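Local coordinates for uncharacterized NTF2-like protein (PDB 3F14), which is of unknown function but has the NTF2-like, SnoaL-type fold and forms a two-fold symmetric pair of chains in the crystal, at the interface of chains A and B. Numbering follows the deposited sequence. Chains: chain A/B, uncharacterized NTF2-like protein.

Contact 1: the interface of chains A and B. Residues chain A 68-69, 72, 96; chain B 65-69.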
ATOM      1  N   GLN A  68      -9.393   6.616  -3.903  1.00 18.54           N
ATOM      2  CA  GLN A  68      -9.144   7.671  -4.871  1.00 18.47           C
ATOM      3  C   GLN A  68      -9.379   9.067  -4.271  1.00 21.82           C
ATOM      4  O   GLN A  68     -10.398   9.262  -3.589  1.00 23.97           O
ATOM      5  CB  GLN A  68     -10.108   7.455  -6.054  1.00 22.30           C
ATOM      6  CG  GLN A  68      -9.883   8.381  -7.232  1.00 20.46           C
ATOM      7  CD  GLN A  68     -10.627   7.949  -8.509  1.00 21.05           C
ATOM      8  OE1 GLN A  68     -11.539   7.103  -8.492  1.00 27.12           O
ATOM      9  NE2 GLN A  68     -10.219   8.546  -9.634  1.00 25.25           N
ATOM     10  N   ASN A  69      -8.460   9.997  -4.513  0.50 21.21           N
ATOM     11  CA  ASN A  69      -8.695  11.416  -4.248  0.50 24.59           C
ATOM     12  C   ASN A  69      -8.725  12.070  -5.657  0.50 25.36           C
ATOM     13  O   ASN A  69      -8.871  11.365  -6.670  0.50 24.97           O
ATOM     14  CB  ASN A  69      -7.594  12.005  -3.359  0.50 23.96           C
ATOM     15  CG  ASN A  69      -6.326  12.168  -4.108  0.50 22.62           C
ATOM     16  OD1 ASN A  69      -6.393  12.209  -5.305  0.50 19.15           O
ATOM     17  ND2 ASN A  69      -5.163  12.212  -3.444  0.50 18.31           N
ATOM     18  N   GLN A  72      -4.273  11.331  -6.609  0.59 23.02           N
ATOM     19  CA  GLN A  72      -3.594  10.071  -6.328  0.59 20.92           C
ATOM     20  C   GLN A  72      -4.656   9.006  -6.187  0.59 19.25           C
ATOM     21  O   GLN A  72      -5.765   9.263  -5.755  0.59 19.28           O
ATOM     22  CB  GLN A  72      -2.726  10.104  -5.044  0.59 21.65           C
ATOM     23  CG  GLN A  72      -1.496  11.018  -5.012  0.59 20.17           C
ATOM     24  CD  GLN A  72      -0.499  10.671  -3.887  0.59 18.89           C
ATOM     25  OE1 GLN A  72       0.192   9.635  -3.934  0.59 24.95           O
ATOM     26  NE2 GLN A  72      -0.422  11.527  -2.876  0.59 33.57           N
ATOM     27  N   ILE A  96       0.181   2.432  -5.844  1.00 15.13           N
ATOM     28  CA  ILE A  96      -0.153   3.825  -5.551  1.00 14.53           C
ATOM     29  C   ILE A  96       0.257   4.697  -6.742  1.00 14.59           C
ATOM     30  O   ILE A  96       1.431   4.681  -7.145  1.00 16.03           O
ATOM     31  CB  ILE A  96       0.584   4.320  -4.285  1.00 14.79           C
ATOM     32  CG1 ILE A  96       0.251   3.433  -3.105  1.00 14.97           C
ATOM     33  CG2 ILE A  96       0.275   5.805  -4.009  1.00 14.56           C
ATOM     34  CD1 ILE A  96       1.026   3.766  -1.797  1.00 18.21           C
TER
ATOM     35  N   ASN B  65       4.384   9.810   3.321  0.50 16.06           N
ATOM     36  CA  ASN B  65       3.393  10.233   2.311  0.50 16.44           C
ATOM     37  C   ASN B  65       1.964   9.876   2.764  0.50 16.42           C
ATOM     38  O   ASN B  65       1.826   8.902   3.516  0.50 16.54           O
ATOM     39  CB  ASN B  65       3.727   9.538   0.985  0.50 17.75           C
ATOM     40  CG  ASN B  65       2.854  10.001  -0.170  0.50 15.56           C
ATOM     41  OD1 ASN B  65       2.672  11.204  -0.388  0.50 22.25           O
ATOM     42  ND2 ASN B  65       2.339   9.040  -0.948  0.50 22.57           N
ATOM     43  N   VAL B  66       0.931  10.638   2.351  1.00 19.65           N
ATOM     44  CA  VAL B  66      -0.410  10.396   2.806  1.00 20.09           C
ATOM     45  C   VAL B  66      -1.373  10.605   1.638  1.00 20.60           C
ATOM     46  O   VAL B  66      -1.271  11.598   0.899  1.00 21.14           O
ATOM     47  CB  VAL B  66      -0.853  11.399   3.897  1.00 21.26           C
ATOM     48  CG1 VAL B  66      -2.349  11.151   4.311  1.00 23.37           C
ATOM     49  CG2 VAL B  66       0.054  11.372   5.095  1.00 21.83           C
ATOM     50  N   ILE B  67      -2.343   9.716   1.511  0.60 18.47           N
ATOM     51  CA  ILE B  67      -3.417   9.829   0.564  0.60 19.70           C
ATOM     52  C   ILE B  67      -4.732   9.671   1.298  0.60 18.34           C
ATOM     53  O   ILE B  67      -5.076   8.566   1.794  0.60 15.00           O
ATOM     54  CB  ILE B  67      -3.347   8.721  -0.456  0.60 17.93           C
ATOM     55  CG1 ILE B  67      -1.980   8.740  -1.132  0.60 25.42           C
ATOM     56  CG2 ILE B  67      -4.485   8.839  -1.440  0.60 21.93           C
ATOM     57  CD1 ILE B  67      -1.891   7.743  -2.193  0.60 21.38           C
ATOM     58  N   GLN B  68      -5.520  10.732   1.257  1.00 18.54           N
ATOM     59  CA  GLN B  68      -6.734  10.799   2.054  1.00 18.47           C
ATOM     60  C   GLN B  68      -7.968  11.113   1.193  1.00 21.82           C
ATOM     61  O   GLN B  68      -7.893  12.015   0.344  1.00 23.97           O
ATOM     62  CB  GLN B  68      -6.544  11.916   3.099  1.00 22.30           C
ATOM     63  CG  GLN B  68      -7.658  12.025   4.119  1.00 20.46           C
ATOM     64  CD  GLN B  68      -7.307  12.914   5.326  1.00 21.05           C
ATOM     65  OE1 GLN B  68      -6.332  13.686   5.320  1.00 27.12           O
ATOM     66  NE2 GLN B  68      -8.122  12.791   6.379  1.00 25.25           N
ATOM     67  N   ASN B  69      -9.060  10.384   1.405  0.50 21.21           N
ATOM     68  CA  ASN B  69     -10.367  10.758   0.865  0.50 24.59           C
ATOM     69  C   ASN B  69     -11.210  11.120   2.119  0.50 25.36           C
ATOM     70  O   ASN B  69     -10.649  11.343   3.206  0.50 24.97           O
ATOM     71  CB  ASN B  69     -10.987   9.610   0.062  0.50 23.96           C
ATOM     72  CG  ASN B  69     -11.462   8.525   0.952  0.50 22.62           C
ATOM     73  OD1 ASN B  69     -11.669   8.803   2.100  0.50 19.15           O
ATOM     74  ND2 ASN B  69     -11.594   7.281   0.470  0.50 18.31           N
TER
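Extended backbone runs along both sides of this contact: B:Asn65 to B:Gln68 keep extended torsions in strand 60-68, and A:Gln72 opens strand 72-82 just after the turn that begins at A:Asn69. The patch hides 225 Å² in all and belongs to the sheet-to-sheet interface of two copies of the NTF2-like protein, a pairing that may or may not be the biological dimer. The main element is B:Ile67 crossing A:Gln72 obliquely. A:Gln72 has CG anti to its carbonyl carbon and is extended beyond it (chi2 -163°), which brings the end amide against the CD1 methyl of B:Ile67. That isoleucine also has CG1 anti to its carbonyl carbon and an extended arm (chi2 -176°), and its CD1 lies 3.3 Å from the amide oxygen OE1 of A:Gln72. The amide carbon CD of A:Gln72 is 3.7 Å from the same methyl, and its nitrogen NE2 is 3.6 Å from B:Ile67 CG1, so the amide lies across the CG1-CD1 arm at an oblique angle and meets it by van der Waals contact. Beyond it, B:Ile67 CD1 presses on A:Ile96 CG2 at 3.4 Å, a tight carbon pair. The side-chain amide of B:Asn65 stands near that of A:Gln72, but ND2 to OE1 measures 3.7 Å, too long for bonding. An alanine at A:Gln72 would remove the carboxamide that lies over CG1 and CD1 of B:Ile67, leaving CB, and would probably loosen the packing around that methyl. At the turn, A:Asn69 CB and the backbone oxygen of B:Gln68 are 3.7 Å apart, a spacing repeated by the two-fold between B:Asn69 and A:Gln68. A:Asn69 holds CG in the crowded position between backbone N and carbonyl carbon (chi1 73°), which aims OD1 at its own chain, while ND2 lies toward B:Ile67 CG2. There A:Gln72 N donates to A:Asn69 OD1 over 2.6 Å, the donor sitting above the carbonyl plane.

Contact 2: the interface of chains A and B. Residues chain A 67, 74, 76, 93-94, 96, 110; chain B 67, 74, 76, 93-94, 96, 110.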
ATOM      1  N   ILE A  67      -8.876   3.335  -3.502  0.60 18.47           N
ATOM      2  CA  ILE A  67      -8.954   4.562  -2.759  0.60 19.70           C
ATOM      3  C   ILE A  67      -8.479   5.696  -3.642  0.60 18.34           C
ATOM      4  O   ILE A  67      -7.271   5.797  -3.984  0.60 15.00           O
ATOM      5  CB  ILE A  67      -8.037   4.521  -1.564  0.60 17.93           C
ATOM      6  CG1 ILE A  67      -8.376   3.307  -0.705  0.60 25.42           C
ATOM      7  CG2 ILE A  67      -8.114   5.817  -0.796  0.60 21.93           C
ATOM      8  CD1 ILE A  67      -7.575   3.269   0.513  0.60 21.38           C
ATOM      9  N   VAL A  74      -5.072   4.521  -5.143  1.00 15.16           N
ATOM     10  CA  VAL A  74      -4.460   3.337  -4.550  1.00 14.96           C
ATOM     11  C   VAL A  74      -5.323   2.131  -4.902  1.00 15.45           C
ATOM     12  O   VAL A  74      -6.544   2.193  -4.681  1.00 15.99           O
ATOM     13  CB  VAL A  74      -4.343   3.489  -3.021  1.00 15.99           C
ATOM     14  CG1 VAL A  74      -3.716   2.235  -2.397  1.00 17.32           C
ATOM     15  CG2 VAL A  74      -3.559   4.791  -2.632  1.00 17.56           C
ATOM     16  N   GLU A  76      -5.544  -2.035  -4.323  1.00 14.79           N
ATOM     17  CA  GLU A  76      -5.126  -3.311  -3.752  1.00 15.70           C
ATOM     18  C   GLU A  76      -5.599  -4.434  -4.606  1.00 17.40           C
ATOM     19  O   GLU A  76      -6.727  -4.374  -5.107  1.00 17.42           O
ATOM     20  CB  GLU A  76      -5.739  -3.486  -2.371  1.00 16.47           C
ATOM     21  CG  GLU A  76      -5.334  -2.408  -1.343  1.00 16.79           C
ATOM     22  CD  GLU A  76      -5.932  -2.718   0.022  1.00 18.67           C
ATOM     23  OE1 GLU A  76      -5.437  -3.662   0.700  1.00 19.74           O
ATOM     24  OE2 GLU A  76      -6.920  -2.043   0.406  1.00 19.79           O
ATOM     25  N   TYR A  93      -0.754  -7.225  -3.709  1.00 15.25           N
ATOM     26  CA  TYR A  93      -0.174  -5.947  -4.091  1.00 15.50           C
ATOM     27  C   TYR A  93      -1.004  -4.738  -3.708  1.00 15.60           C
ATOM     28  O   TYR A  93      -2.225  -4.778  -3.620  1.00 16.58           O
ATOM     29  CB  TYR A  93       0.151  -5.892  -5.631  1.00 16.12           C
ATOM     30  CG  TYR A  93      -1.015  -6.126  -6.552  1.00 16.01           C
ATOM     31  CD1 TYR A  93      -1.931  -5.110  -6.882  1.00 15.57           C
ATOM     32  CD2 TYR A  93      -1.193  -7.363  -7.153  1.00 18.26           C
ATOM     33  CE1 TYR A  93      -2.996  -5.360  -7.727  1.00 14.95           C
ATOM     34  CE2 TYR A  93      -2.218  -7.590  -8.042  1.00 16.64           C
ATOM     35  CZ  TYR A  93      -3.129  -6.610  -8.330  1.00 16.33           C
ATOM     36  OH  TYR A  93      -4.177  -6.914  -9.197  1.00 17.09           O
ATOM     37  N   CYS A  94      -0.283  -3.657  -3.471  1.00 15.09           N
ATOM     38  CA  CYS A  94      -0.859  -2.346  -3.284  1.00 16.46           C
ATOM     39  C   CYS A  94      -0.075  -1.399  -4.213  1.00 15.40           C
ATOM     40  O   CYS A  94       1.117  -1.205  -4.027  1.00 15.12           O
ATOM     41  CB  CYS A  94      -0.748  -1.900  -1.826  1.00 15.53           C
ATOM     42  SG  CYS A  94      -1.398  -0.218  -1.577  1.00 18.86           S
ATOM     43  N   ILE A  96       0.181   2.432  -5.844  1.00 15.13           N
ATOM     44  CA  ILE A  96      -0.153   3.825  -5.551  1.00 14.53           C
ATOM     45  C   ILE A  96       0.257   4.697  -6.742  1.00 14.59           C
ATOM     46  O   ILE A  96       1.431   4.681  -7.145  1.00 16.03           O
ATOM     47  CB  ILE A  96       0.584   4.320  -4.285  1.00 14.79           C
ATOM     48  CG1 ILE A  96       0.251   3.433  -3.105  1.00 14.97           C
ATOM     49  CG2 ILE A  96       0.275   5.805  -4.009  1.00 14.56           C
ATOM     50  CD1 ILE A  96       1.026   3.766  -1.797  1.00 18.21           C
ATOM     51  N   TYR A 110       3.835  -2.070  -3.628  1.00 14.79           N
ATOM     52  CA  TYR A 110       4.174  -2.966  -2.512  1.00 13.92           C
ATOM     53  C   TYR A 110       3.648  -4.327  -2.864  1.00 15.76           C
ATOM     54  O   TYR A 110       2.443  -4.510  -2.971  1.00 15.47           O
ATOM     55  CB  TYR A 110       3.516  -2.473  -1.210  1.00 14.91           C
ATOM     56  CG  TYR A 110       3.962  -1.118  -0.759  1.00 13.19           C
ATOM     57  CD1 TYR A 110       3.523   0.055  -1.369  1.00 14.66           C
ATOM     58  CD2 TYR A 110       4.784  -0.976   0.362  1.00 15.61           C
ATOM     59  CE1 TYR A 110       3.976   1.319  -0.941  1.00 14.86           C
ATOM     60  CE2 TYR A 110       5.229   0.241   0.770  1.00 14.08           C
ATOM     61  CZ  TYR A 110       4.835   1.450   0.129  1.00 13.33           C
ATOM     62  OH  TYR A 110       5.289   2.664   0.577  1.00 15.99           O
TER
ATOM     63  N   ILE B  67      -2.343   9.716   1.511  0.60 18.47           N
ATOM     64  CA  ILE B  67      -3.417   9.829   0.564  0.60 19.70           C
ATOM     65  C   ILE B  67      -4.732   9.671   1.298  0.60 18.34           C
ATOM     66  O   ILE B  67      -5.076   8.566   1.794  0.60 15.00           O
ATOM     67  CB  ILE B  67      -3.347   8.721  -0.456  0.60 17.93           C
ATOM     68  CG1 ILE B  67      -1.980   8.740  -1.132  0.60 25.42           C
ATOM     69  CG2 ILE B  67      -4.485   8.839  -1.440  0.60 21.93           C
ATOM     70  CD1 ILE B  67      -1.891   7.743  -2.193  0.60 21.38           C
ATOM     71  N   VAL B  74      -4.358   6.449   3.470  1.00 15.16           N
ATOM     72  CA  VAL B  74      -3.213   5.589   3.188  1.00 14.96           C
ATOM     73  C   VAL B  74      -1.950   6.330   3.611  1.00 15.45           C
ATOM     74  O   VAL B  74      -1.781   7.490   3.204  1.00 15.99           O
ATOM     75  CB  VAL B  74      -3.153   5.231   1.691  1.00 15.99           C
ATOM     76  CG1 VAL B  74      -1.938   4.342   1.393  1.00 17.32           C
ATOM     77  CG2 VAL B  74      -4.492   4.575   1.203  1.00 17.56           C
ATOM     78  N   GLU B  76       2.237   5.883   3.736  1.00 14.79           N
ATOM     79  CA  GLU B  76       3.499   5.204   3.463  1.00 15.70           C
ATOM     80  C   GLU B  76       4.544   5.662   4.419  1.00 17.40           C
ATOM     81  O   GLU B  76       4.593   6.857   4.728  1.00 17.42           O
ATOM     82  CB  GLU B  76       3.974   5.539   2.058  1.00 16.47           C
ATOM     83  CG  GLU B  76       3.010   5.112   0.931  1.00 16.79           C
ATOM     84  CD  GLU B  76       3.612   5.417  -0.434  1.00 18.67           C
ATOM     85  OE1 GLU B  76       4.554   4.689  -0.856  1.00 19.74           O
ATOM     86  OE2 GLU B  76       3.170   6.406  -1.072  1.00 19.79           O
ATOM     87  N   TYR B  93       6.619   0.403   4.750  1.00 15.25           N
ATOM     88  CA  TYR B  93       5.221   0.075   4.987  1.00 15.50           C
ATOM     89  C   TYR B  93       4.233   0.982   4.281  1.00 15.60           C
ATOM     90  O   TYR B  93       4.482   2.153   4.021  1.00 16.58           O
ATOM     91  CB  TYR B  93       4.886   0.032   6.525  1.00 16.12           C
ATOM     92  CG  TYR B  93       5.165   1.298   7.289  1.00 16.01           C
ATOM     93  CD1 TYR B  93       4.273   2.386   7.297  1.00 15.57           C
ATOM     94  CD2 TYR B  93       6.311   1.409   8.061  1.00 18.26           C
ATOM     95  CE1 TYR B  93       4.563   3.537   8.005  1.00 14.95           C
ATOM     96  CE2 TYR B  93       6.566   2.532   8.814  1.00 16.64           C
ATOM     97  CZ  TYR B  93       5.714   3.603   8.788  1.00 16.33           C
ATOM     98  OH  TYR B  93       6.050   4.734   9.529  1.00 17.09           O
ATOM     99  N   CYS B  94       3.097   0.384   3.970  1.00 15.09           N
ATOM    100  CA  CYS B  94       1.938   1.090   3.476  1.00 16.46           C
ATOM    101  C   CYS B  94       0.750   0.613   4.333  1.00 15.40           C
ATOM    102  O   CYS B  94       0.396  -0.555   4.295  1.00 15.12           O
ATOM    103  CB  CYS B  94       1.703   0.790   1.996  1.00 15.53           C
ATOM    104  SG  CYS B  94       0.204   1.608   1.365  1.00 18.86           S
ATOM    105  N   ILE B  96      -3.272   1.163   5.296  1.00 15.13           N
ATOM    106  CA  ILE B  96      -4.533   1.627   4.719  1.00 14.53           C
ATOM    107  C   ILE B  96      -5.628   1.550   5.789  1.00 14.59           C
ATOM    108  O   ILE B  96      -5.861   0.473   6.359  1.00 16.03           O
ATOM    109  CB  ILE B  96      -4.946   0.755   3.510  1.00 14.79           C
ATOM    110  CG1 ILE B  96      -3.852   0.755   2.466  1.00 14.97           C
ATOM    111  CG2 ILE B  96      -6.304   1.209   2.939  1.00 14.56           C
ATOM    112  CD1 ILE B  96      -4.107  -0.182   1.250  1.00 18.21           C
ATOM    113  N   TYR B 110       0.861  -3.393   4.461  1.00 14.79           N
ATOM    114  CA  TYR B 110       1.847  -4.038   3.580  1.00 13.92           C
ATOM    115  C   TYR B 110       3.206  -3.647   4.080  1.00 15.76           C
ATOM    116  O   TYR B 110       3.563  -2.477   4.037  1.00 15.47           O
ATOM    117  CB  TYR B 110       1.666  -3.554   2.129  1.00 14.91           C
ATOM    118  CG  TYR B 110       0.339  -3.885   1.522  1.00 13.19           C
ATOM    119  CD1 TYR B 110      -0.825  -3.192   1.847  1.00 14.66           C
ATOM    120  CD2 TYR B 110       0.234  -4.861   0.528  1.00 15.61           C
ATOM    121  CE1 TYR B 110      -2.069  -3.538   1.279  1.00 14.86           C
ATOM    122  CE2 TYR B 110      -0.964  -5.202  -0.014  1.00 14.08           C
ATOM    123  CZ  TYR B 110      -2.176  -4.544   0.343  1.00 13.33           C
ATOM    124  OH  TYR B 110      -3.366  -4.901  -0.235  1.00 15.99           O
TER
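Strands 60-68, 72-82, 88-100 and 103-111 of each chain supply this contact, in which the beta-sheets of two NTF2-like folds pack face against face around the two-fold axis and hide 411 Å². Its polar element is a pair of equivalent bonds: B:Tyr110 OH donates to the carboxylate oxygen OE1 of A:Glu76 at 2.6 Å, and A:Tyr110 repeats this with B:Glu76. OE1 accepts through its anti lone pair, on the side away from OE2, and lies in plane at the ring edge, while carboxylate and ring planes stand 77° apart. A:Tyr110 and B:Tyr110 have CG anti to the carbonyl carbon (chi1 -62°), a setting that presents one ring face to the partner. Over the centre of the B:Tyr110 face sits the methylene of A:Cys94, its CB 3.6 Å from the ring centroid, a CH-pi contact. Because SG is anti to the backbone N (chi1 177°), the sulfur points toward the axis, where A:Cys94 SG and B:Cys94 SG face each other at 3.8 Å, far too long for a disulfide. B:Glu76 and A:Ile96 meet tip to tip: A:Ile96 CD1 lies 3.4 Å from the carboxyl carbon CD of B:Glu76, so the methyl packs on the carbon and the OE2 side of the carboxylate whose OE1 accepts from A:Tyr110. This apolar cover may favour the bond; protonation is not seen. Further along, A:Ile67 CD1 reaches obliquely to B:Val74 CG2 at 3.4 Å, a tight contact. A:Val74 CG2 and B:Val74 CG2 approach end to end at 4.0 Å, and A:Tyr110 CB meets B:Tyr110 CB at 4.0 Å. Val74, Cys94 and Tyr110 CB of chains A and B thus follow one another along the axis, with Ile67 and Ile96 completing the apolar set and the hydroxyl-carboxylate ends to either side, all on the sheet face turned to the other chain, with helices 2-14 and 42-57 on the outer side of the pair.

The C-alpha centres of contact 1 and contact 2 lie about 9 Å apart, and the two share A:Ile96 and B:Ile67, so they are neighbouring portions of one continuous interface. Strands 60-68, 72-82 and 88-100 contribute to both, whereas strand 103-111 enters only in contact 2. Contact 1 covers the end near the turn between strands 60-68 and 72-82; contact 2 lies further along the same axis and supplies the cross-chain hydrogen bonds. Since the shared residues belong to both patches, shifting one sheet would probably disturb both together. A continuous, two-fold symmetric interface is compatible with a dimer, which the crystal alone does not prove.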